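Local coordinates for protein glycosyl hyrolase, family 3 (Deinococcus radiodurans, PDB 3TEV) that probably hydrolyses O-glycosidic bonds as a family 3 glycosyl hydrolase with a TIM-barrel domain, at residues W128-V133 with L289-G294. Sequence-based numbering, arbitrary orientation.
Sequences WNFTPV and LVMALG
F130 and M291 reach toward each other from opposite directions and meet where CZ of the phenylalanine ring lies 4.1 Å from SE of the selenomethionine. This is a Met-aromatic contact: SE sits 4.9 Å from the F130 ring centroid and 44° off its normal, an oblique approach in which the sulfur of methionine would make the same soft, polarisable contact. The M291 chain bends at chi3 (74°); an unbranched, apolar side chain like this can fit itself against a rigid ring. One layer along, W128 and L289 likewise come from opposite directions, methyl CD2 of L289 obliquely placed 4.1 Å from CH2 of W128; with CG anti to the backbone N (chi1 173°), the long indole is carried inward far enough to meet a leucine branch. The CA atoms of F130 and M291 are 12.4 Å apart and those of W128 and L289 13.4 Å, because strands 128-129 and 290-291 face each other across the interior of a TIM barrel, whose core these large apolar side chains span. Within 128-133, the indole turns its NE1 edge to the face of F130 opposite SE, with NE1 3.1 Å above the ring plane, over its centre. F130 is the centre of an inverse gamma turn, closed by a weak T131 N to N129 O bond, where the chain leaves strand 128-129. Around them, V260 of strand 258-261 touches W128, L289 and M291, while A78 of strand 76-79 packs against W128 and F130.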
loop_
_atom_site.group_PDB
_atom_site.type_symbol
_atom_site.label_atom_id
_atom_site.label_comp_id
_atom_site.label_asym_id
_atom_site.label_seq_id
_atom_site.Cartn_x
_atom_site.Cartn_y
_atom_site.Cartn_z
ATOM N N TRP A 128 8.346 -4.796 4.410
ATOM C CA TRP A 128 7.334 -3.798 4.111
ATOM C C TRP A 128 6.223 -3.849 5.163
ATOM O O TRP A 128 5.656 -4.903 5.416
ATOM C CB TRP A 128 6.805 -4.027 2.697
ATOM C CG TRP A 128 5.629 -3.205 2.234
ATOM C CD1 TRP A 128 4.508 -2.858 2.965
ATOM C CD2 TRP A 128 5.391 -2.719 0.899
ATOM N NE1 TRP A 128 3.610 -2.160 2.163
ATOM C CE2 TRP A 128 4.137 -2.060 0.898
ATOM C CE3 TRP A 128 6.110 -2.778 -0.289
ATOM C CZ2 TRP A 128 3.610 -1.441 -0.249
ATOM C CZ3 TRP A 128 5.574 -2.168 -1.429
ATOM C CH2 TRP A 128 4.350 -1.502 -1.392
ATOM N N ASN A 129 5.919 -2.700 5.761
ATOM C CA ASN A 129 4.826 -2.572 6.722
ATOM C C ASN A 129 3.876 -1.463 6.273
ATOM O O ASN A 129 4.322 -0.372 5.889
ATOM C CB ASN A 129 5.375 -2.262 8.120
ATOM C CG ASN A 129 4.323 -2.407 9.212
ATOM O OD1 ASN A 129 3.263 -3.006 8.996
ATOM N ND2 ASN A 129 4.612 -1.867 10.395
ATOM N N PHE A 130 2.578 -1.723 6.320
ATOM C CA PHE A 130 1.582 -0.728 5.897
ATOM C C PHE A 130 1.241 0.254 7.024
ATOM O O PHE A 130 0.156 0.178 7.612
ATOM C CB PHE A 130 0.310 -1.418 5.407
ATOM C CG PHE A 130 0.409 -1.966 4.024
ATOM C CD1 PHE A 130 0.352 -1.117 2.919
ATOM C CD2 PHE A 130 0.513 -3.335 3.811
ATOM C CE1 PHE A 130 0.442 -1.642 1.610
ATOM C CE2 PHE A 130 0.588 -3.873 2.519
ATOM C CZ PHE A 130 0.554 -3.046 1.416
ATOM N N THR A 131 2.206 1.106 7.373
ATOM C CA THR A 131 2.035 2.284 8.248
ATOM C C THR A 131 3.041 3.318 7.736
ATOM O O THR A 131 3.968 2.955 7.009
ATOM C CB THR A 131 2.350 2.046 9.776
ATOM O OG1 THR A 131 3.553 1.269 9.923
ATOM C CG2 THR A 131 1.184 1.412 10.518
ATOM N N PRO A 132 2.867 4.601 8.111
ATOM C CA PRO A 132 1.822 5.105 9.009
ATOM C C PRO A 132 0.508 5.450 8.301
ATOM O O PRO A 132 0.483 5.755 7.108
ATOM C CB PRO A 132 2.445 6.387 9.569
ATOM C CG PRO A 132 3.269 6.919 8.384
ATOM C CD PRO A 132 3.768 5.678 7.648
ATOM N N VAL A 133 -0.573 5.398 9.066
ATOM C CA VAL A 133 -1.811 6.032 8.697
ATOM C C VAL A 133 -1.535 7.541 8.762
ATOM O O VAL A 133 -1.075 8.035 9.786
ATOM C CB VAL A 133 -2.909 5.633 9.710
ATOM C CG1 VAL A 133 -4.134 6.564 9.621
ATOM C CG2 VAL A 133 -3.297 4.163 9.517
ATOM N N LEU A 289 1.701 -1.110 -8.508
ATOM C CA LEU A 289 1.449 -2.391 -7.836
ATOM C C LEU A 289 -0.034 -2.497 -7.515
ATOM O O LEU A 289 -0.621 -1.568 -6.946
ATOM C CB LEU A 289 2.255 -2.478 -6.513
ATOM C CG LEU A 289 2.278 -3.848 -5.789
ATOM C CD1 LEU A 289 2.799 -5.006 -6.710
ATOM C CD2 LEU A 289 3.117 -3.787 -4.514
ATOM N N VAL A 290 -0.643 -3.624 -7.873
ATOM C CA VAL A 290 -2.045 -3.845 -7.556
ATOM C C VAL A 290 -2.163 -4.944 -6.498
ATOM O O VAL A 290 -1.608 -6.038 -6.658
ATOM C CB VAL A 290 -2.845 -4.221 -8.841
ATOM C CG1 VAL A 290 -4.269 -4.679 -8.489
ATOM C CG2 VAL A 290 -2.899 -3.035 -9.798
HETATM N N MSE A 291 -2.866 -4.646 -5.405
HETATM C CA MSE A 291 -3.177 -5.663 -4.400
HETATM C C MSE A 291 -4.299 -6.533 -4.917
HETATM O O MSE A 291 -5.428 -6.102 -4.944
HETATM C CB MSE A 291 -3.611 -5.043 -3.085
HETATM C CG MSE A 291 -2.495 -4.295 -2.422
HETATM SE SE MSE A 291 -2.903 -3.785 -0.599
HETATM C CE MSE A 291 -2.676 -5.611 0.059
ATOM N N ALA A 292 -4.004 -7.763 -5.288
ATOM C CA ALA A 292 -4.996 -8.648 -5.852
ATOM C C ALA A 292 -5.298 -9.736 -4.814
ATOM O O ALA A 292 -4.796 -10.861 -4.903
ATOM C CB ALA A 292 -4.450 -9.245 -7.165
ATOM N N LEU A 293 -6.085 -9.388 -3.801
ATOM C CA LEU A 293 -6.319 -10.290 -2.679
ATOM C C LEU A 293 -7.538 -11.156 -2.931
ATOM O O LEU A 293 -8.478 -10.739 -3.614
ATOM C CB LEU A 293 -6.516 -9.509 -1.385
ATOM C CG LEU A 293 -5.462 -8.460 -0.982
ATOM C CD1 LEU A 293 -5.760 -7.980 0.440
ATOM C CD2 LEU A 293 -4.014 -8.954 -1.101
ATOM N N GLY A 294 -7.528 -12.361 -2.379
ATOM C CA GLY A 294 -8.688 -13.251 -2.486
ATOM C C GLY A 294 -8.261 -14.638 -2.895
ATOM O O GLY A 294 -7.060 -14.934 -2.947
#